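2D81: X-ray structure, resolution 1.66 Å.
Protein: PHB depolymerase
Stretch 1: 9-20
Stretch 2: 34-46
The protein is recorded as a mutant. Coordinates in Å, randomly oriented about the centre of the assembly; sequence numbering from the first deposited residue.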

ATOM      1  N   ASN A   9      -7.181 -16.015   8.145  1.00  7.65           N
ATOM      2  CA  ASN A   9      -5.983 -16.839   8.176  1.00 10.19           C
ATOM      3  C   ASN A   9      -4.753 -15.941   8.081  1.00 10.71           C
ATOM      4  O   ASN A   9      -4.634 -15.138   7.159  1.00 11.49           O
ATOM      5  CB  ASN A   9      -5.978 -17.834   7.016  1.00 11.09           C
ATOM      6  CG  ASN A   9      -5.005 -18.976   7.242  1.00 13.68           C
ATOM      7  OD1 ASN A   9      -3.886 -18.764   7.705  1.00 14.22           O
ATOM      8  ND2 ASN A   9      -5.427 -20.192   6.913  1.00 15.65           N
ATOM      9  N   PRO A  10      -3.822 -16.063   9.041  1.00 11.05           N
ATOM     10  CA  PRO A  10      -2.606 -15.243   9.033  1.00 11.17           C
ATOM     11  C   PRO A  10      -1.757 -15.457   7.780  1.00 11.47           C
ATOM     12  O   PRO A  10      -0.903 -14.634   7.455  1.00 10.65           O
ATOM     13  CB  PRO A  10      -1.879 -15.689  10.301  1.00 12.41           C
ATOM     14  CG  PRO A  10      -3.003 -16.096  11.210  1.00 14.34           C
ATOM     15  CD  PRO A  10      -3.904 -16.865  10.275  1.00 12.45           C
ATOM     16  N   ASN A  11      -1.992 -16.563   7.077  1.00 11.33           N
ATOM     17  CA  ASN A  11      -1.208 -16.876   5.887  1.00 12.34           C
ATOM     18  C   ASN A  11      -1.841 -16.312   4.616  1.00 11.13           C
ATOM     19  O   ASN A  11      -1.454 -16.687   3.509  1.00 11.23           O
ATOM     20  CB  ASN A  11      -1.041 -18.392   5.728  1.00 15.52           C
ATOM     21  CG  ASN A  11      -2.354 -19.100   5.439  1.00 20.37           C
ATOM     22  OD1 ASN A  11      -3.239 -18.551   4.780  1.00 20.61           O
ATOM     23  ND2 ASN A  11      -2.481 -20.333   5.919  1.00 24.26           N
ATOM     24  N   SER A  12      -2.814 -15.417   4.773  1.00  9.36           N
ATOM     25  CA  SER A  12      -3.552 -14.898   3.626  1.00  8.39           C
ATOM     26  C   SER A  12      -3.465 -13.379   3.546  1.00  9.01           C
ATOM     27  O   SER A  12      -4.311 -12.733   2.919  1.00 10.97           O
ATOM     28  CB  SER A  12      -5.022 -15.312   3.716  1.00 11.66           C
ATOM     29  OG  SER A  12      -5.655 -14.672   4.810  1.00 13.90           O
ATOM     30  N   VAL A  13      -2.444 -12.812   4.179  1.00  7.73           N
ATOM     31  CA  VAL A  13      -2.325 -11.361   4.300  1.00  7.06           C
ATOM     32  C   VAL A  13      -1.450 -10.757   3.199  1.00  7.42           C
ATOM     33  O   VAL A  13      -0.412 -11.316   2.829  1.00  7.13           O
ATOM     34  CB  VAL A  13      -1.743 -10.972   5.682  1.00  6.15           C
ATOM     35  CG1 VAL A  13      -1.627  -9.458   5.796  1.00  7.88           C
ATOM     36  CG2 VAL A  13      -2.641 -11.514   6.795  1.00  7.42           C
ATOM     37  N   SER A  14      -1.882  -9.613   2.681  1.00  5.37           N
ATOM     38  CA  SER A  14      -1.135  -8.890   1.656  1.00  6.69           C
ATOM     39  C   SER A  14      -1.400  -7.392   1.785  1.00  6.08           C
ATOM     40  O   SER A  14      -2.218  -6.971   2.607  1.00  7.11           O
ATOM     41  CB  SER A  14      -1.550  -9.370   0.261  1.00  8.22           C
ATOM     42  OG  SER A  14      -2.935  -9.154   0.036  1.00  7.49           O
ATOM     43  N   VAL A  15      -0.709  -6.594   0.974  1.00  5.75           N
ATOM     44  CA  VAL A  15      -0.821  -5.139   1.041  1.00  5.88           C
ATOM     45  C   VAL A  15      -0.539  -4.499  -0.321  1.00  6.54           C
ATOM     46  O   VAL A  15       0.247  -5.023  -1.111  1.00  6.57           O
ATOM     47  CB  VAL A  15       0.167  -4.559   2.091  1.00  4.97           C
ATOM     48  CG1 VAL A  15       1.601  -4.964   1.742  1.00  5.04           C
ATOM     49  CG2 VAL A  15       0.042  -3.043   2.153  1.00  4.91           C
ATOM     50  N   SER A  16      -1.194  -3.371  -0.594  1.00  5.59           N
ATOM     51  CA  SER A  16      -0.883  -2.560  -1.774  1.00  5.67           C
ATOM     52  C   SER A  16      -1.130  -1.087  -1.468  1.00  6.08           C
ATOM     53  O   SER A  16      -1.703  -0.750  -0.432  1.00  5.06           O
ATOM     54  CB  SER A  16      -1.738  -2.992  -2.980  1.00  4.86           C
ATOM     55  OG  SER A  16      -3.099  -2.619  -2.838  1.00  6.85           O
ATOM     56  N   GLY A  17      -0.700  -0.210  -2.369  1.00  5.04           N
ATOM     57  CA  GLY A  17      -0.930   1.209  -2.167  1.00  6.87           C
ATOM     58  C   GLY A  17      -0.497   2.060  -3.342  1.00  6.53           C
ATOM     59  O   GLY A  17       0.179   1.578  -4.253  1.00  6.97           O
ATOM     60  N   LEU A  18      -0.895   3.329  -3.319  1.00  7.21           N
ATOM     61  CA  LEU A  18      -0.572   4.269  -4.389  1.00  6.57           C
ATOM     62  C   LEU A  18       0.474   5.286  -3.942  1.00  6.81           C
ATOM     63  O   LEU A  18       0.347   5.887  -2.876  1.00  8.38           O
ATOM     64  CB  LEU A  18      -1.831   5.020  -4.826  1.00  6.27           C
ATOM     65  CG  LEU A  18      -1.621   6.138  -5.852  1.00  6.05           C
ATOM     66  CD1 LEU A  18      -1.290   5.546  -7.219  1.00  8.41           C
ATOM     67  CD2 LEU A  18      -2.880   6.982  -5.932  1.00  6.38           C
ATOM     68  N   ALA A  19       1.495   5.478  -4.771  1.00  7.47           N
ATOM     69  CA  ALA A  19       2.464   6.554  -4.587  1.00  7.92           C
ATOM     70  C   ALA A  19       3.211   6.418  -3.260  1.00  7.29           C
ATOM     71  O   ALA A  19       3.947   5.450  -3.064  1.00  7.49           O
ATOM     72  CB  ALA A  19       1.760   7.904  -4.674  1.00  9.79           C
ATOM     73  N   SER A  20       3.032   7.371  -2.347  1.00  8.12           N
ATOM     74  CA  SER A  20       3.664   7.230  -1.038  1.00  6.92           C
ATOM     75  C   SER A  20       3.120   5.970  -0.369  1.00  7.83           C
ATOM     76  O   SER A  20       3.825   5.305   0.391  1.00  7.07           O
ATOM     77  CB  SER A  20       3.404   8.462  -0.150  1.00  7.95           C
ATOM     78  OG  SER A  20       2.029   8.620   0.173  1.00  7.50           O
ATOM     79  N   ASP A  34       7.257 -11.529   6.321  1.00  8.10           N
ATOM     80  CA  ASP A  34       6.690 -12.652   7.060  1.00  9.57           C
ATOM     81  C   ASP A  34       5.217 -12.434   7.401  1.00  8.95           C
ATOM     82  O   ASP A  34       4.440 -13.388   7.478  1.00 10.64           O
ATOM     83  CB  ASP A  34       7.489 -12.895   8.348  1.00 10.33           C
ATOM     84  CG  ASP A  34       7.485 -11.691   9.275  1.00 12.99           C
ATOM     85  OD1 ASP A  34       7.817 -10.582   8.812  1.00 10.34           O
ATOM     86  OD2 ASP A  34       7.151 -11.849  10.470  1.00 16.68           O
ATOM     87  N   VAL A  35       4.837 -11.177   7.602  1.00  8.61           N
ATOM     88  CA  VAL A  35       3.456 -10.826   7.921  1.00  8.37           C
ATOM     89  C   VAL A  35       2.628 -10.767   6.643  1.00  9.22           C
ATOM     90  O   VAL A  35       1.520 -11.304   6.581  1.00  8.09           O
ATOM     91  CB  VAL A  35       3.382  -9.453   8.626  1.00  7.92           C
ATOM     92  CG1 VAL A  35       1.928  -9.052   8.854  1.00  9.21           C
ATOM     93  CG2 VAL A  35       4.122  -9.514   9.954  1.00 10.44           C
ATOM     94  N   PHE A  36       3.173 -10.113   5.622  1.00  7.28           N
ATOM     95  CA  PHE A  36       2.493 -10.019   4.337  1.00  7.70           C
ATOM     96  C   PHE A  36       2.947 -11.157   3.434  1.00  8.48           C
ATOM     97  O   PHE A  36       3.672 -10.962   2.457  1.00  8.48           O
ATOM     98  CB  PHE A  36       2.763  -8.642   3.721  1.00  7.90           C
ATOM     99  CG  PHE A  36       2.307  -7.510   4.600  1.00  7.55           C
ATOM    100  CD1 PHE A  36       3.165  -6.954   5.547  1.00  6.31           C
ATOM    101  CD2 PHE A  36       0.986  -7.071   4.556  1.00  7.21           C
ATOM    102  CE1 PHE A  36       2.715  -5.984   6.443  1.00  7.16           C
ATOM    103  CE2 PHE A  36       0.522  -6.101   5.448  1.00  7.11           C
ATOM    104  CZ  PHE A  36       1.390  -5.558   6.395  1.00  7.35           C
ATOM    105  N   ASN A  37       2.498 -12.359   3.779  1.00  9.08           N
ATOM    106  CA  ASN A  37       3.112 -13.579   3.276  1.00 11.35           C
ATOM    107  C   ASN A  37       2.585 -14.072   1.935  1.00  9.85           C
ATOM    108  O   ASN A  37       3.176 -14.966   1.332  1.00 10.12           O
ATOM    109  CB  ASN A  37       2.994 -14.689   4.322  1.00 15.52           C
ATOM    110  CG  ASN A  37       1.684 -14.643   5.072  1.00 18.08           C
ATOM    111  OD1 ASN A  37       0.612 -14.599   4.471  1.00 21.68           O
ATOM    112  ND2 ASN A  37       1.762 -14.653   6.401  1.00 19.22           N
ATOM    113  N   VAL A  38       1.485 -13.498   1.456  1.00  8.82           N
ATOM    114  CA  VAL A  38       1.020 -13.830   0.115  1.00  8.41           C
ATOM    115  C   VAL A  38       1.754 -12.968  -0.911  1.00  8.77           C
ATOM    116  O   VAL A  38       2.180 -13.453  -1.959  1.00  9.29           O
ATOM    117  CB  VAL A  38      -0.501 -13.608  -0.037  1.00  9.84           C
ATOM    118  CG1 VAL A  38      -0.952 -14.067  -1.414  1.00  9.09           C
ATOM    119  CG2 VAL A  38      -1.249 -14.375   1.037  1.00  9.14           C
ATOM    120  N   GLY A  39       1.911 -11.687  -0.599  1.00  8.16           N
ATOM    121  CA  GLY A  39       2.625 -10.796  -1.494  1.00  7.15           C
ATOM    122  C   GLY A  39       2.162  -9.363  -1.333  1.00  7.66           C
ATOM    123  O   GLY A  39       1.505  -9.027  -0.349  1.00  7.18           O
ATOM    124  N   PHE A  40       2.509  -8.514  -2.293  1.00  6.53           N
ATOM    125  CA  PHE A  40       2.108  -7.115  -2.242  1.00  6.24           C
ATOM    126  C   PHE A  40       2.016  -6.466  -3.618  1.00  7.37           C
ATOM    127  O   PHE A  40       2.496  -7.017  -4.611  1.00  6.35           O
ATOM    128  CB  PHE A  40       3.071  -6.311  -1.356  1.00  8.27           C
ATOM    129  CG  PHE A  40       4.518  -6.427  -1.755  1.00  8.30           C
ATOM    130  CD1 PHE A  40       5.282  -7.521  -1.356  1.00  8.50           C
ATOM    131  CD2 PHE A  40       5.122  -5.430  -2.517  1.00  9.49           C
ATOM    132  CE1 PHE A  40       6.629  -7.618  -1.709  1.00  9.15           C
ATOM    133  CE2 PHE A  40       6.466  -5.518  -2.876  1.00  9.56           C
ATOM    134  CZ  PHE A  40       7.221  -6.612  -2.469  1.00 10.26           C
ATOM    135  N   GLY A  41       1.381  -5.297  -3.661  1.00  6.25           N
ATOM    136  CA  GLY A  41       1.221  -4.568  -4.907  1.00  6.10           C
ATOM    137  C   GLY A  41       1.624  -3.112  -4.749  1.00  6.22           C
ATOM    138  O   GLY A  41       1.398  -2.502  -3.701  1.00  7.56           O
ATOM    139  N   VAL A  42       2.223  -2.549  -5.791  1.00  5.55           N
ATOM    140  CA  VAL A  42       2.667  -1.162  -5.752  1.00  4.83           C
ATOM    141  C   VAL A  42       2.168  -0.413  -6.984  1.00  5.71           C
ATOM    142  O   VAL A  42       2.497  -0.779  -8.114  1.00  6.24           O
ATOM    143  CB  VAL A  42       4.213  -1.075  -5.704  1.00  5.24           C
ATOM    144  CG1 VAL A  42       4.656   0.389  -5.664  1.00  5.15           C
ATOM    145  CG2 VAL A  42       4.736  -1.824  -4.487  1.00  6.33           C
ATOM    146  N   PHE A  43       1.364   0.625  -6.760  1.00  5.73           N
ATOM    147  CA  PHE A  43       0.919   1.510  -7.833  1.00  5.06           C
ATOM    148  C   PHE A  43       1.720   2.810  -7.792  1.00  5.97           C
ATOM    149  O   PHE A  43       1.565   3.607  -6.866  1.00  6.10           O
ATOM    150  CB  PHE A  43      -0.570   1.862  -7.691  1.00  5.32           C
ATOM    151  CG  PHE A  43      -1.501   0.678  -7.770  1.00  6.04           C
ATOM    152  CD1 PHE A  43      -1.803  -0.066  -6.632  1.00  7.84           C
ATOM    153  CD2 PHE A  43      -2.109   0.335  -8.974  1.00  6.21           C
ATOM    154  CE1 PHE A  43      -2.700  -1.133  -6.692  1.00  7.25           C
ATOM    155  CE2 PHE A  43      -3.008  -0.733  -9.048  1.00  6.41           C
ATOM    156  CZ  PHE A  43      -3.304  -1.464  -7.904  1.00  6.22           C
ATOM    157  N   ALA A  44       2.571   3.015  -8.794  1.00  6.89           N
ATOM    158  CA  ALA A  44       3.286   4.278  -8.952  1.00  7.36           C
ATOM    159  C   ALA A  44       4.050   4.642  -7.683  1.00  8.25           C
ATOM    160  O   ALA A  44       3.970   5.773  -7.199  1.00  8.96           O
ATOM    161  CB  ALA A  44       2.300   5.395  -9.316  1.00  6.89           C
ATOM    162  N   GLY A  45       4.784   3.668  -7.152  1.00  7.35           N
ATOM    163  CA  GLY A  45       5.700   3.923  -6.054  1.00  6.18           C
ATOM    164  C   GLY A  45       7.136   3.752  -6.524  1.00  5.84           C
ATOM    165  O   GLY A  45       7.445   4.032  -7.678  1.00  7.09           O
ATOM    166  N   GLY A  46       8.015   3.283  -5.642  1.00  6.20           N
ATOM    167  CA  GLY A  46       9.414   3.161  -6.008  1.00  5.64           C
ATOM    168  C   GLY A  46      10.208   2.207  -5.135  1.00  5.86           C
ATOM    169  O   GLY A  46       9.653   1.563  -4.240  1.00  5.37           O
TER
HETATM  170  O   HOH W   1       0.172 -12.404   8.705  1.00 11.77           O

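The most unusual feature of this contact is the closeness of its backbones where Ser16 faces a glycine, Gly41: two parallel strands, one running through Val15, Ser16 and Gly17 and the other 39-43, with directions 5° apart, come within 4.3 Å at the CA atoms of Ser16 and Gly41. An ideal CB on Gly41 would lie 3.3 Å from Ser16 CB, a tight fit, so glycine suits the close approach. Gly41 O also lies 3.0 Å from Ser16 CA, with an angle of 138° at the hydrogen, a CA-H...O contact. Gly39 suits its place for a local reason: at phi/psi 153/-165 a CB would jam against the preceding carbonyl O.

The backbone ladder is uneven. Gly41 N donates to Val15 O at 2.8 Å and 154°, whereas the return bond from Gly17 N to Gly41 O is weak, at 3.4 Å and 134°. Beyond it the pairing tightens: Phe43 N reaches Gly17 O at 2.9 Å and 163°, and Ala19 N reaches Phe43 O at 2.8 Å and 171°.

At the other end, Val38 N donates to Val13 O at 3.2 Å and 167°, and a side chain takes over from the ladder. Asn37 ND2 donates to Pro10 O at 2.9 Å and 162° and also to Asp34 O at 3.2 Å, tying its own loop to the Asn9-Ser12 type I turn. Water 1 donates to Pro10 O at 2.8 Å and Val35 O at 2.7 Å, bridging two carbonyls that cannot bond each other.

Apolar side chains fill the flanks. Buried Val13 and Val15 offer methyls to the Phe36 ring, their CG1 atoms 3.8 and 3.6 Å from Phe36 CD2; Val15 (chi1 p) also sets CG1 3.7 Å from Phe40 CB. Leu18 (chi1 t, chi2 p) brings CD1 to 3.8 Å from Phe43 CB, on the face shared with Ser14 and Ser16, whose buried hydroxyls are satisfied elsewhere in the structure. Altogether 779 Å² is buried, summed over both sides.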